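Local coordinates for extracellular ligand-binding receptor (Rhodopseudomonas palustris, PDB 3SG0), which probably serves as a periplasmic solute-binding protein that captures aromatic acids such as benzoylformate for uptake by a transporter, at residues 216-227 with 239-249; 145-153 with 264-272. One frame throughout, in Å; residues are numbered along the deposited sequence.

Interaction 1: 216-227 with 239-249. With 173 (benzoyl-formic acid), chain B.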
ATOM      1  N   ASP A 216     -15.842 -23.357  -1.368  1.00 17.57           N
ATOM      2  CA  ASP A 216     -15.306 -23.507  -2.717  1.00 18.49           C
ATOM      3  C   ASP A 216     -13.954 -22.808  -2.858  1.00 16.72           C
ATOM      4  O   ASP A 216     -13.085 -23.247  -3.615  1.00 18.69           O
ATOM      5  CB  ASP A 216     -16.295 -22.934  -3.733  1.00 20.30           C
ATOM      6  CG  ASP A 216     -17.663 -23.581  -3.637  1.00 21.84           C
ATOM      7  OD1 ASP A 216     -17.737 -24.828  -3.663  1.00 24.69           O
ATOM      8  OD2 ASP A 216     -18.664 -22.844  -3.521  1.00 22.93           O
ATOM      9  N   ALA A 217     -13.778 -21.722  -2.112  1.00 15.29           N
ATOM     10  CA  ALA A 217     -12.571 -20.912  -2.186  1.00 14.45           C
ATOM     11  C   ALA A 217     -12.362 -20.279  -0.830  1.00 14.07           C
ATOM     12  O   ALA A 217     -13.271 -20.270   0.002  1.00 14.52           O
ATOM     13  CB  ALA A 217     -12.717 -19.843  -3.256  1.00 15.37           C
ATOM     14  N   VAL A 218     -11.163 -19.753  -0.610  1.00 13.26           N
ATOM     15  CA  VAL A 218     -10.876 -19.021   0.614  1.00 12.18           C
ATOM     16  C   VAL A 218     -10.211 -17.694   0.272  1.00 11.89           C
ATOM     17  O   VAL A 218      -9.311 -17.639  -0.574  1.00 12.86           O
ATOM     18  CB  VAL A 218      -9.978 -19.828   1.571  1.00 12.13           C
ATOM     19  CG1 VAL A 218      -9.655 -19.008   2.816  1.00 12.51           C
ATOM     20  CG2 VAL A 218     -10.661 -21.124   1.967  1.00 13.21           C
ATOM     21  N   PHE A 219     -10.679 -16.634   0.928  1.00 11.35           N
ATOM     22  CA  PHE A 219     -10.077 -15.316   0.833  1.00 10.47           C
ATOM     23  C   PHE A 219      -9.204 -15.048   2.049  1.00 10.17           C
ATOM     24  O   PHE A 219      -9.628 -15.263   3.191  1.00 10.95           O
ATOM     25  CB  PHE A 219     -11.157 -14.240   0.759  1.00 12.31           C
ATOM     26  CG  PHE A 219     -10.614 -12.912   0.346  1.00 10.42           C
ATOM     27  CD1 PHE A 219     -10.546 -12.585  -0.996  1.00 11.92           C
ATOM     28  CD2 PHE A 219     -10.099 -12.016   1.278  1.00 11.33           C
ATOM     29  CE1 PHE A 219     -10.010 -11.384  -1.407  1.00 12.98           C
ATOM     30  CE2 PHE A 219      -9.558 -10.803   0.865  1.00 11.04           C
ATOM     31  CZ  PHE A 219      -9.519 -10.494  -0.481  1.00 11.87           C
ATOM     32  N   ILE A 220      -7.990 -14.561   1.799  1.00  9.82           N
ATOM     33  CA  ILE A 220      -7.059 -14.186   2.854  1.00  9.32           C
ATOM     34  C   ILE A 220      -6.759 -12.691   2.733  1.00  8.77           C
ATOM     35  O   ILE A 220      -6.334 -12.235   1.665  1.00  9.26           O
ATOM     36  CB  ILE A 220      -5.740 -14.984   2.727  1.00  9.23           C
ATOM     37  CG1 ILE A 220      -6.023 -16.489   2.816  1.00 10.66           C
ATOM     38  CG2 ILE A 220      -4.731 -14.525   3.788  1.00  9.71           C
ATOM     39  CD1 ILE A 220      -4.830 -17.358   2.478  1.00 11.87           C
ATOM     40  N   ALA A 221      -6.980 -11.938   3.813  1.00  8.48           N
ATOM     41  CA  ALA A 221      -6.673 -10.510   3.838  1.00  8.64           C
ATOM     42  C   ALA A 221      -5.468 -10.273   4.742  1.00  8.09           C
ATOM     43  O   ALA A 221      -5.593 -10.163   5.966  1.00  9.62           O
ATOM     44  CB  ALA A 221      -7.871  -9.698   4.307  1.00  9.85           C
ATOM     45  N   SER A 222      -4.297 -10.194   4.127  1.00  7.84           N
ATOM     46  CA  SER A 222      -3.032 -10.155   4.841  1.00  8.16           C
ATOM     47  C   SER A 222      -2.011  -9.362   4.027  1.00  8.18           C
ATOM     48  O   SER A 222      -2.321  -8.859   2.944  1.00  8.60           O
ATOM     49  CB  SER A 222      -2.564 -11.593   5.083  1.00  8.91           C
ATOM     50  OG  SER A 222      -1.376 -11.642   5.847  1.00  8.98           O
ATOM     51  N   ALA A 223      -0.796  -9.233   4.545  1.00  8.18           N
ATOM     52  CA  ALA A 223       0.230  -8.461   3.855  1.00  7.79           C
ATOM     53  C   ALA A 223       1.606  -8.889   4.320  1.00  8.18           C
ATOM     54  O   ALA A 223       1.788  -9.287   5.483  1.00  9.00           O
ATOM     55  CB  ALA A 223       0.046  -6.981   4.090  1.00  8.90           C
ATOM     56  N   GLY A 224       2.584  -8.769   3.429  1.00  8.47           N
ATOM     57  CA  GLY A 224       3.948  -9.131   3.756  1.00  8.76           C
ATOM     58  C   GLY A 224       4.131 -10.621   3.944  1.00  8.38           C
ATOM     59  O   GLY A 224       3.293 -11.432   3.541  1.00  9.55           O
ATOM     60  N   THR A 225       5.236 -10.990   4.574  1.00  8.51           N
ATOM     61  CA  THR A 225       5.508 -12.400   4.775  1.00  9.16           C
ATOM     62  C   THR A 225       4.502 -13.134   5.678  1.00  9.22           C
ATOM     63  O   THR A 225       4.321 -14.327   5.497  1.00  9.38           O
ATOM     64  CB  THR A 225       6.975 -12.660   5.178  1.00 10.55           C
ATOM     65  OG1 THR A 225       7.340 -11.795   6.256  1.00 12.18           O
ATOM     66  CG2 THR A 225       7.892 -12.374   3.998  1.00 12.30           C
ATOM     67  N   PRO A 226       3.824 -12.433   6.614  1.00  8.55           N
ATOM     68  CA  PRO A 226       2.787 -13.139   7.384  1.00  8.97           C
ATOM     69  C   PRO A 226       1.651 -13.711   6.532  1.00  8.62           C
ATOM     70  O   PRO A 226       0.900 -14.544   7.026  1.00  9.97           O
ATOM     71  CB  PRO A 226       2.242 -12.048   8.312  1.00  9.96           C
ATOM     72  CG  PRO A 226       3.418 -11.164   8.547  1.00  9.12           C
ATOM     73  CD  PRO A 226       4.109 -11.106   7.194  1.00  9.61           C
ATOM     74  N   ALA A 227       1.491 -13.256   5.292  1.00  9.08           N
ATOM     75  CA  ALA A 227       0.415 -13.756   4.430  1.00  8.42           C
ATOM     76  C   ALA A 227       0.647 -15.184   3.955  1.00  8.63           C
ATOM     77  O   ALA A 227      -0.283 -15.848   3.489  1.00  9.95           O
ATOM     78  CB  ALA A 227       0.228 -12.834   3.236  1.00  9.47           C
ATOM     79  N   PHE A 239      -6.857 -28.384   1.789  1.00 16.82           N
ATOM     80  CA  PHE A 239      -7.719 -27.548   0.975  1.00 16.69           C
ATOM     81  C   PHE A 239      -7.156 -27.418  -0.433  1.00 17.00           C
ATOM     82  O   PHE A 239      -6.010 -27.008  -0.618  1.00 19.42           O
ATOM     83  CB  PHE A 239      -7.921 -26.168   1.594  1.00 16.87           C
ATOM     84  CG  PHE A 239      -8.917 -25.340   0.849  1.00 15.92           C
ATOM     85  CD1 PHE A 239     -10.260 -25.682   0.875  1.00 19.71           C
ATOM     86  CD2 PHE A 239      -8.522 -24.247   0.095  1.00 16.09           C
ATOM     87  CE1 PHE A 239     -11.190 -24.952   0.178  1.00 18.53           C
ATOM     88  CE2 PHE A 239      -9.453 -23.507  -0.604  1.00 16.79           C
ATOM     89  CZ  PHE A 239     -10.791 -23.862  -0.563  1.00 18.42           C
ATOM     90  N   LYS A 240      -7.969 -27.775  -1.423  1.00 19.14           N
ATOM     91  CA  LYS A 240      -7.512 -27.802  -2.807  1.00 20.36           C
ATOM     92  C   LYS A 240      -8.143 -26.709  -3.669  1.00 22.51           C
ATOM     93  O   LYS A 240      -7.753 -26.525  -4.821  1.00 24.95           O
ATOM     94  CB  LYS A 240      -7.771 -29.179  -3.426  1.00 24.02           C
ATOM     95  CG  LYS A 240      -7.073 -30.318  -2.695  1.00 29.53           C
ATOM     96  CD  LYS A 240      -6.090 -31.040  -3.604  1.00 41.31           C
ATOM     97  CE  LYS A 240      -5.429 -32.213  -2.893  1.00 43.78           C
ATOM     98  NZ  LYS A 240      -4.601 -31.775  -1.735  1.00 44.46           N
ATOM     99  N   GLY A 241      -9.110 -25.984  -3.115  1.00 18.07           N
ATOM    100  CA  GLY A 241      -9.811 -24.961  -3.872  1.00 17.89           C
ATOM    101  C   GLY A 241      -9.006 -23.696  -4.115  1.00 16.01           C
ATOM    102  O   GLY A 241      -7.854 -23.576  -3.701  1.00 17.31           O
ATOM    103  N   ALA A 242      -9.622 -22.743  -4.798  1.00 15.39           N
ATOM    104  CA  ALA A 242      -8.963 -21.480  -5.105  1.00 15.87           C
ATOM    105  C   ALA A 242      -8.701 -20.671  -3.842  1.00 13.58           C
ATOM    106  O   ALA A 242      -9.539 -20.620  -2.938  1.00 14.64           O
ATOM    107  CB  ALA A 242      -9.806 -20.673  -6.071  1.00 15.82           C
ATOM    108  N   ILE A 243      -7.532 -20.038  -3.788  1.00 12.95           N
ATOM    109  CA  ILE A 243      -7.214 -19.120  -2.705  1.00 11.73           C
ATOM    110  C   ILE A 243      -6.934 -17.741  -3.290  1.00 13.20           C
ATOM    111  O   ILE A 243      -6.198 -17.594  -4.273  1.00 13.73           O
ATOM    112  CB  ILE A 243      -6.025 -19.628  -1.873  1.00 11.56           C
ATOM    113  CG1 ILE A 243      -6.395 -20.938  -1.166  1.00 13.34           C
ATOM    114  CG2 ILE A 243      -5.608 -18.578  -0.853  1.00 12.57           C
ATOM    115  CD1 ILE A 243      -5.234 -21.587  -0.435  1.00 13.69           C
ATOM    116  N   TYR A 244      -7.566 -16.741  -2.694  1.00 10.92           N
ATOM    117  CA  TYR A 244      -7.426 -15.355  -3.113  1.00 11.04           C
ATOM    118  C   TYR A 244      -6.720 -14.577  -2.019  1.00  9.92           C
ATOM    119  O   TYR A 244      -6.938 -14.830  -0.831  1.00 10.98           O
ATOM    120  CB  TYR A 244      -8.807 -14.770  -3.397  1.00 11.57           C
ATOM    121  CG  TYR A 244      -9.461 -15.522  -4.516  1.00 13.14           C
ATOM    122  CD1 TYR A 244      -9.095 -15.281  -5.828  1.00 13.17           C
ATOM    123  CD2 TYR A 244     -10.387 -16.525  -4.267  1.00 12.97           C
ATOM    124  CE1 TYR A 244      -9.657 -15.988  -6.869  1.00 13.97           C
ATOM    125  CE2 TYR A 244     -10.960 -17.238  -5.307  1.00 13.80           C
ATOM    126  CZ  TYR A 244     -10.583 -16.968  -6.598  1.00 14.01           C
ATOM    127  OH  TYR A 244     -11.144 -17.677  -7.634  1.00 16.86           O
ATOM    128  N   GLN A 245      -5.846 -13.658  -2.420  1.00  9.33           N
ATOM    129  CA  GLN A 245      -5.141 -12.809  -1.476  1.00  9.15           C
ATOM    130  C   GLN A 245      -5.407 -11.355  -1.861  1.00  8.79           C
ATOM    131  O   GLN A 245      -6.386 -11.065  -2.557  1.00  9.79           O
ATOM    132  CB  GLN A 245      -3.645 -13.151  -1.443  1.00 10.07           C
ATOM    133  CG  GLN A 245      -3.341 -14.537  -0.859  1.00 10.64           C
ATOM    134  CD  GLN A 245      -2.700 -14.493   0.527  1.00  9.26           C
ATOM    135  OE1 GLN A 245      -2.757 -13.488   1.235  1.00  9.54           O
ATOM    136  NE2 GLN A 245      -2.072 -15.596   0.915  1.00 10.25           N
ATOM    137  N   THR A 246      -4.552 -10.458  -1.382  1.00  8.64           N
ATOM    138  CA  THR A 246      -4.668  -9.021  -1.612  1.00  8.73           C
ATOM    139  C   THR A 246      -3.331  -8.478  -2.089  1.00  7.75           C
ATOM    140  O   THR A 246      -2.315  -9.178  -2.064  1.00  8.65           O
ATOM    141  CB  THR A 246      -5.016  -8.256  -0.326  1.00  8.23           C
ATOM    142  OG1 THR A 246      -3.900  -8.310   0.575  1.00  8.37           O
ATOM    143  CG2 THR A 246      -6.268  -8.812   0.336  1.00  9.72           C
ATOM    144  N   HIS A 247      -3.316  -7.207  -2.483  1.00  7.54           N
ATOM    145  CA  HIS A 247      -2.083  -6.573  -2.930  1.00  7.94           C
ATOM    146  C   HIS A 247      -1.019  -6.441  -1.838  1.00  7.83           C
ATOM    147  O   HIS A 247       0.103  -6.025  -2.122  1.00  8.69           O
ATOM    148  CB  HIS A 247      -2.351  -5.231  -3.621  1.00  8.52           C
ATOM    149  CG  HIS A 247      -3.049  -4.214  -2.768  1.00  7.91           C
ATOM    150  ND1 HIS A 247      -3.316  -2.943  -3.235  1.00  8.78           N
ATOM    151  CD2 HIS A 247      -3.542  -4.262  -1.504  1.00  8.21           C
ATOM    152  CE1 HIS A 247      -3.941  -2.254  -2.298  1.00  8.24           C
ATOM    153  NE2 HIS A 247      -4.093  -3.029  -1.238  1.00  8.28           N
ATOM    154  N   GLY A 248      -1.357  -6.797  -0.598  1.00  8.00           N
ATOM    155  CA  GLY A 248      -0.353  -6.921   0.447  1.00  8.59           C
ATOM    156  C   GLY A 248       0.666  -8.017   0.164  1.00  7.82           C
ATOM    157  O   GLY A 248       1.723  -8.039   0.804  1.00  8.68           O
ATOM    158  N   VAL A 249       0.378  -8.913  -0.778  1.00  8.04           N
ATOM    159  CA  VAL A 249       1.291 -10.016  -1.053  1.00  9.06           C
ATOM    160  C   VAL A 249       2.157  -9.798  -2.289  1.00  8.91           C
ATOM    161  O   VAL A 249       2.921 -10.685  -2.666  1.00 10.08           O
ATOM    162  CB  VAL A 249       0.551 -11.380  -1.179  1.00  9.90           C
ATOM    163  CG1 VAL A 249      -0.411 -11.580  -0.008  1.00 11.39           C
ATOM    164  CG2 VAL A 249      -0.161 -11.528  -2.528  1.00 11.59           C
TER
HETATM  165  O1B 173 B 384      -2.069  -1.085   4.858  1.00  9.35           O
HETATM  166  C1  173 B 384      -1.558  -2.051   5.359  1.00 11.26           C
HETATM  167  O1A 173 B 384      -1.669  -2.359   6.710  1.00 10.35           O
HETATM  168  C2  173 B 384      -0.956  -3.127   4.494  1.00 11.86           C
HETATM  169  O2  173 B 384      -0.692  -4.197   4.955  1.00 15.69           O
HETATM  170  C1G 173 B 384      -0.652  -2.770   3.073  1.00 11.71           C
HETATM  171  C2D 173 B 384       0.034  -1.442   2.772  1.00 10.89           C
HETATM  172  C2E 173 B 384       0.326  -1.052   1.337  1.00  9.81           C
HETATM  173  C3  173 B 384      -0.088  -1.997   0.211  1.00 11.76           C
HETATM  174  C1E 173 B 384      -0.783  -3.330   0.546  1.00 11.97           C
HETATM  175  C1D 173 B 384      -1.067  -3.734   1.977  1.00 13.63           C
HETATM  176  O   HOH W   1     -11.892 -23.631  -6.337  1.00 25.67           O
HETATM  177  O   HOH W   2      -3.924 -11.055   1.393  1.00  8.79           O
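The Phe239 ring has Val218 CG2 over one face, a CH-pi contact with CG2 4.0 Å from the ring centroid, and Gly241 N above the centre of the opposite face; Ala217 N and Ala242 O meet its edge in plane. The Tyr244 ring takes Ala217 CB at its edge, 3.8 Å from CE2. Over one face of the Phe219 ring, toward the rim, lies Tyr244 O. The parallel strands 217-221 and 242-244 are laced by Val218 N to Ala242 O, Tyr244 N to Val218 O and Ile220 N to Tyr244 O. Beyond them the Gln245 chain bends at chi2 (-108°), laying its amide across Ile220, with OE1 3.4 Å from Ile220 CG2. Gln245 NE2 donates almost straight (167°) to Ala227 O at 3.1 Å, from above the carbonyl plane, and also bonds to Gln231. A leucine here would probably leave Ala227 O and Gln231 OE1 each without the amide donor that now serves them. Gly224 N bonds to Gly248 O (2.9 Å) at the pocket, where the His247 ring turns a face to benzoyl-formic acid and Ala223 CB touches its O2. The two strands form a beta-alpha-beta unit with helix 228-236, which packs on Val218, Ile220 and Ile243; helix 143-156 packs on Phe219 and Tyr244, and strand 161-167 flanks 217-221.

Interaction 2: 145-153 with 264-272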
ATOM      1  N   ILE A 145     -11.706  -0.426  -3.378  1.00  9.59           N
ATOM      2  CA  ILE A 145     -11.658  -0.591  -4.827  1.00 10.73           C
ATOM      3  C   ILE A 145     -11.196  -2.000  -5.178  1.00  9.82           C
ATOM      4  O   ILE A 145     -11.775  -2.678  -6.028  1.00 10.77           O
ATOM      5  CB  ILE A 145     -10.694   0.432  -5.465  1.00 10.67           C
ATOM      6  CG1 ILE A 145     -11.178   1.862  -5.215  1.00 13.01           C
ATOM      7  CG2 ILE A 145     -10.525   0.167  -6.957  1.00 12.59           C
ATOM      8  CD1 ILE A 145     -10.136   2.924  -5.539  1.00 13.34           C
HETATM    9  N   MSE A 146     -10.137  -2.440  -4.511  1.00  9.74           N
HETATM   10  CA  MSE A 146      -9.587  -3.760  -4.764  1.00  9.27           C
HETATM   11  C   MSE A 146     -10.538  -4.862  -4.315  1.00  9.46           C
HETATM   12  O   MSE A 146     -10.697  -5.873  -5.004  1.00 10.53           O
HETATM   13  CB  MSE A 146      -8.228  -3.909  -4.080  1.00  9.63           C
HETATM   14  CG  MSE A 146      -7.189  -2.908  -4.586  1.00 11.24           C
HETATM   15 SE   MSE A 146      -6.779  -3.161  -6.488  0.59 12.36          SE
HETATM   16  CE  MSE A 146      -5.842  -1.521  -6.886  1.00 11.23           C
ATOM     17  N   ALA A 147     -11.171  -4.672  -3.159  1.00  9.41           N
ATOM     18  CA  ALA A 147     -12.109  -5.656  -2.630  1.00 10.37           C
ATOM     19  C   ALA A 147     -13.305  -5.819  -3.565  1.00 12.26           C
ATOM     20  O   ALA A 147     -13.784  -6.934  -3.788  1.00 11.82           O
ATOM     21  CB  ALA A 147     -12.564  -5.257  -1.243  1.00 11.33           C
ATOM     22  N   GLU A 148     -13.796  -4.720  -4.123  1.00 11.92           N
ATOM     23  CA  GLU A 148     -14.899  -4.808  -5.072  0.61 11.75           C
ATOM     24  C   GLU A 148     -14.479  -5.586  -6.313  1.00 11.95           C
ATOM     25  O   GLU A 148     -15.229  -6.437  -6.801  1.00 12.90           O
ATOM     26  CB  GLU A 148     -15.409  -3.418  -5.456  0.61 14.45           C
ATOM     27  CG  GLU A 148     -16.103  -2.669  -4.328  0.61 16.08           C
ATOM     28  CD  GLU A 148     -17.456  -3.255  -3.954  0.61 25.29           C
ATOM     29  OE1 GLU A 148     -17.921  -4.186  -4.643  0.61 30.19           O
ATOM     30  OE2 GLU A 148     -18.057  -2.779  -2.968  0.61 20.53           O
ATOM     31  N   ALA A 149     -13.280  -5.316  -6.815  1.00 11.84           N
ATOM     32  CA  ALA A 149     -12.803  -5.982  -8.023  1.00 13.47           C
ATOM     33  C   ALA A 149     -12.577  -7.484  -7.821  1.00 12.82           C
ATOM     34  O   ALA A 149     -12.951  -8.303  -8.664  1.00 13.65           O
ATOM     35  CB  ALA A 149     -11.532  -5.313  -8.531  1.00 13.58           C
ATOM     36  N   ILE A 150     -11.957  -7.857  -6.710  1.00 11.41           N
ATOM     37  CA  ILE A 150     -11.718  -9.271  -6.452  1.00 12.19           C
ATOM     38  C   ILE A 150     -13.030 -10.001  -6.154  1.00 12.62           C
ATOM     39  O   ILE A 150     -13.208 -11.150  -6.567  1.00 13.34           O
ATOM     40  CB  ILE A 150     -10.639  -9.496  -5.348  1.00 11.29           C
ATOM     41  CG1 ILE A 150     -10.126 -10.940  -5.379  1.00 12.82           C
ATOM     42  CG2 ILE A 150     -11.157  -9.117  -3.964  1.00 12.35           C
ATOM     43  CD1 ILE A 150      -9.418 -11.318  -6.673  1.00 13.91           C
ATOM     44  N   GLY A 151     -13.955  -9.333  -5.470  1.00 12.38           N
ATOM     45  CA  GLY A 151     -15.269  -9.915  -5.222  1.00 13.67           C
ATOM     46  C   GLY A 151     -16.000 -10.258  -6.509  1.00 15.11           C
ATOM     47  O   GLY A 151     -16.588 -11.340  -6.644  1.00 15.56           O
ATOM     48  N   LYS A 152     -15.955  -9.337  -7.467  1.00 14.23           N
ATOM     49  CA  LYS A 152     -16.570  -9.564  -8.768  1.00 16.30           C
ATOM     50  C   LYS A 152     -15.928 -10.748  -9.477  1.00 15.34           C
ATOM     51  O   LYS A 152     -16.623 -11.574 -10.076  1.00 17.90           O
ATOM     52  CB  LYS A 152     -16.467  -8.310  -9.632  1.00 17.40           C
ATOM     53  CG  LYS A 152     -17.400  -7.191  -9.218  1.00 22.11           C
ATOM     54  CD  LYS A 152     -17.358  -6.062 -10.236  1.00 31.80           C
ATOM     55  CE  LYS A 152     -18.418  -5.010  -9.959  1.00 39.66           C
ATOM     56  NZ  LYS A 152     -18.059  -4.149  -8.803  1.00 43.67           N
ATOM     57  N   TYR A 153     -14.604 -10.835  -9.428  1.00 15.33           N
ATOM     58  CA  TYR A 153     -13.917 -11.952 -10.054  1.00 16.04           C
ATOM     59  C   TYR A 153     -14.318 -13.274  -9.412  1.00 15.14           C
ATOM     60  O   TYR A 153     -14.633 -14.239 -10.104  1.00 17.09           O
ATOM     61  CB  TYR A 153     -12.396 -11.794 -10.004  1.00 15.11           C
ATOM     62  CG  TYR A 153     -11.703 -12.972 -10.635  1.00 16.66           C
ATOM     63  CD1 TYR A 153     -11.610 -13.080 -12.016  1.00 22.15           C
ATOM     64  CD2 TYR A 153     -11.189 -14.001  -9.862  1.00 17.19           C
ATOM     65  CE1 TYR A 153     -11.001 -14.162 -12.608  1.00 25.43           C
ATOM     66  CE2 TYR A 153     -10.580 -15.097 -10.450  1.00 19.35           C
ATOM     67  CZ  TYR A 153     -10.486 -15.166 -11.826  1.00 24.20           C
ATOM     68  OH  TYR A 153      -9.880 -16.245 -12.425  1.00 29.34           O
ATOM     69  N   GLY A 264      -0.721 -19.920  -8.213  1.00 15.66           N
ATOM     70  CA  GLY A 264      -2.122 -19.800  -8.559  1.00 15.01           C
ATOM     71  C   GLY A 264      -2.906 -18.790  -7.743  1.00 13.83           C
ATOM     72  O   GLY A 264      -4.066 -18.528  -8.056  1.00 14.72           O
ATOM     73  N   ALA A 265      -2.301 -18.223  -6.702  1.00 13.17           N
ATOM     74  CA  ALA A 265      -2.988 -17.186  -5.938  1.00 12.47           C
ATOM     75  C   ALA A 265      -3.368 -16.032  -6.860  1.00 12.61           C
ATOM     76  O   ALA A 265      -2.596 -15.661  -7.747  1.00 12.56           O
ATOM     77  CB  ALA A 265      -2.115 -16.684  -4.800  1.00 12.25           C
ATOM     78  N   ILE A 266      -4.548 -15.464  -6.637  1.00 11.16           N
ATOM     79  CA  ILE A 266      -5.029 -14.330  -7.409  1.00 11.50           C
ATOM     80  C   ILE A 266      -5.399 -13.216  -6.442  1.00 10.06           C
ATOM     81  O   ILE A 266      -5.939 -13.476  -5.364  1.00 11.13           O
ATOM     82  CB  ILE A 266      -6.242 -14.729  -8.284  1.00 12.02           C
ATOM     83  CG1 ILE A 266      -5.784 -15.663  -9.408  1.00 14.20           C
ATOM     84  CG2 ILE A 266      -6.948 -13.496  -8.844  1.00 13.67           C
ATOM     85  CD1 ILE A 266      -6.911 -16.366 -10.137  1.00 16.50           C
ATOM     86  N   PHE A 267      -5.094 -11.982  -6.822  1.00 10.21           N
ATOM     87  CA  PHE A 267      -5.476 -10.816  -6.031  1.00  9.86           C
ATOM     88  C   PHE A 267      -5.716  -9.630  -6.946  1.00  9.20           C
ATOM     89  O   PHE A 267      -5.229  -9.610  -8.083  1.00 10.47           O
ATOM     90  CB  PHE A 267      -4.415 -10.468  -4.973  1.00  9.71           C
ATOM     91  CG  PHE A 267      -3.046 -10.128  -5.534  1.00  9.24           C
ATOM     92  CD1 PHE A 267      -2.670  -8.812  -5.769  1.00  9.62           C
ATOM     93  CD2 PHE A 267      -2.125 -11.130  -5.784  1.00 10.32           C
ATOM     94  CE1 PHE A 267      -1.406  -8.511  -6.255  1.00  9.64           C
ATOM     95  CE2 PHE A 267      -0.863 -10.837  -6.281  1.00 11.15           C
ATOM     96  CZ  PHE A 267      -0.504  -9.531  -6.505  1.00 10.77           C
ATOM     97  N   ALA A 268      -6.473  -8.653  -6.467  1.00  9.17           N
ATOM     98  CA  ALA A 268      -6.602  -7.390  -7.174  1.00  9.61           C
ATOM     99  C   ALA A 268      -5.478  -6.471  -6.712  1.00  8.50           C
ATOM    100  O   ALA A 268      -5.286  -6.263  -5.509  1.00  9.32           O
ATOM    101  CB  ALA A 268      -7.959  -6.765  -6.894  1.00 10.67           C
ATOM    102  N   GLY A 269      -4.727  -5.926  -7.659  1.00  8.56           N
ATOM    103  CA  GLY A 269      -3.600  -5.082  -7.334  1.00  9.39           C
ATOM    104  C   GLY A 269      -3.314  -4.020  -8.375  1.00  8.02           C
ATOM    105  O   GLY A 269      -4.177  -3.616  -9.165  1.00  9.61           O
ATOM    106  N   GLU A 270      -2.069  -3.562  -8.345  1.00  8.52           N
ATOM    107  CA  GLU A 270      -1.639  -2.364  -9.051  1.00  8.75           C
ATOM    108  C   GLU A 270      -1.020  -2.645 -10.410  1.00  8.53           C
ATOM    109  O   GLU A 270      -0.485  -3.726 -10.656  1.00  8.95           O
ATOM    110  CB  GLU A 270      -0.613  -1.598  -8.207  1.00  9.23           C
ATOM    111  CG  GLU A 270      -1.178  -0.909  -6.979  1.00  9.22           C
ATOM    112  CD  GLU A 270      -1.535  -1.865  -5.854  1.00  8.46           C
ATOM    113  OE1 GLU A 270      -0.667  -2.644  -5.400  1.00  9.33           O
ATOM    114  OE2 GLU A 270      -2.701  -1.798  -5.414  1.00  9.37           O
ATOM    115  N   ALA A 271      -1.032  -1.622 -11.260  1.00  8.29           N
ATOM    116  CA  ALA A 271      -0.421  -1.702 -12.582  1.00  9.30           C
ATOM    117  C   ALA A 271       0.998  -2.232 -12.514  1.00  8.67           C
ATOM    118  O   ALA A 271       1.396  -3.042 -13.347  1.00  9.98           O
ATOM    119  CB  ALA A 271      -0.438  -0.341 -13.250  1.00 10.39           C
ATOM    120  N   PHE A 272       1.763  -1.786 -11.522  1.00  8.84           N
ATOM    121  CA  PHE A 272       3.151  -2.221 -11.356  1.00  9.14           C
ATOM    122  C   PHE A 272       3.271  -3.738 -11.448  1.00  8.88           C
ATOM    123  O   PHE A 272       4.205  -4.263 -12.063  1.00 10.20           O
ATOM    124  CB  PHE A 272       3.653  -1.719  -9.997  1.00  9.56           C
ATOM    125  CG  PHE A 272       5.066  -2.126  -9.632  1.00  8.94           C
ATOM    126  CD1 PHE A 272       6.112  -1.213  -9.737  1.00  9.76           C
ATOM    127  CD2 PHE A 272       5.335  -3.379  -9.107  1.00  9.67           C
ATOM    128  CE1 PHE A 272       7.401  -1.558  -9.349  1.00 10.77           C
ATOM    129  CE2 PHE A 272       6.628  -3.727  -8.726  1.00  9.87           C
ATOM    130  CZ  PHE A 272       7.659  -2.810  -8.851  1.00 10.35           C
TER
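Ala268 is the meeting point: its CB is touched by side chains of three helical residues. Met146, a selenomethionine, supplies SE at 3.8 Å from Ala268 CB, Ala149 its CB, and Ile150 its own CB at 4.1 Å from Ala268 CB. The side-chain contacts here are apolar, and the small methyl is consistent with the close approach of helix 145-153 to strand 266-269, 7.6 Å axis to axis, the two running roughly antiparallel at 143°.

A second apolar group lies toward the start of the strand. Ile150 CD1 reaches Ile266 CG2 at 3.9 Å, the two side chains meeting at a slant; with CG1 anti to the backbone N (chi1 -164°), Ile150 sends that longer branch to the strand. Ile266 CD1 meets the Tyr153 side chain at about a right angle, touching both CE2 and the hydroxyl, with OH 3.8 Å from CD1.

Contacts of carbon with oxygen make up the third kind. Ala268 CB presses against the helix backbone, 3.4 Å from Met146 O. The Met146 chain bends at chi2 (-63°), and its terminal CE touches two oxygens, Gly269 O and Glu270 OE2, each 3.5 Å from CE. No hydrogen bond joins the segments; Glu270 OE2 is bonded instead to ND1 of His247, whose ring faces the ligand, making Glu270 a second-shell residue of the pocket.

Helix 143-156 packs against helix 170-186, where Met146 and Ala147 touch Tyr175, and against strands 242-244, 266-269 and 373-378, with Tyr244 and Leu374 continuing the apolar surface at Ile150 and Tyr153.

Overall arrangement
The two contacts lie with their centres about 11 Å apart on the same side of the chain's centre, probably in one lobe; in sequence both segments of interaction 1 fall between the helix and the strand that interaction 2 brings together. They meet directly: Gln245 N bonds to Ile266 O, linking the edge of the parallel sheet to strand 266-269, which pairs on its own account with 373-378, and His247 ND1 bonds to Glu270 OE2. Helix 143-156 is common to both. As in other type I periplasmic binding proteins, the chain probably crosses to the other lobe near the end of strand 266-269, so the pair ties the sheet core to the interlobe ligand site.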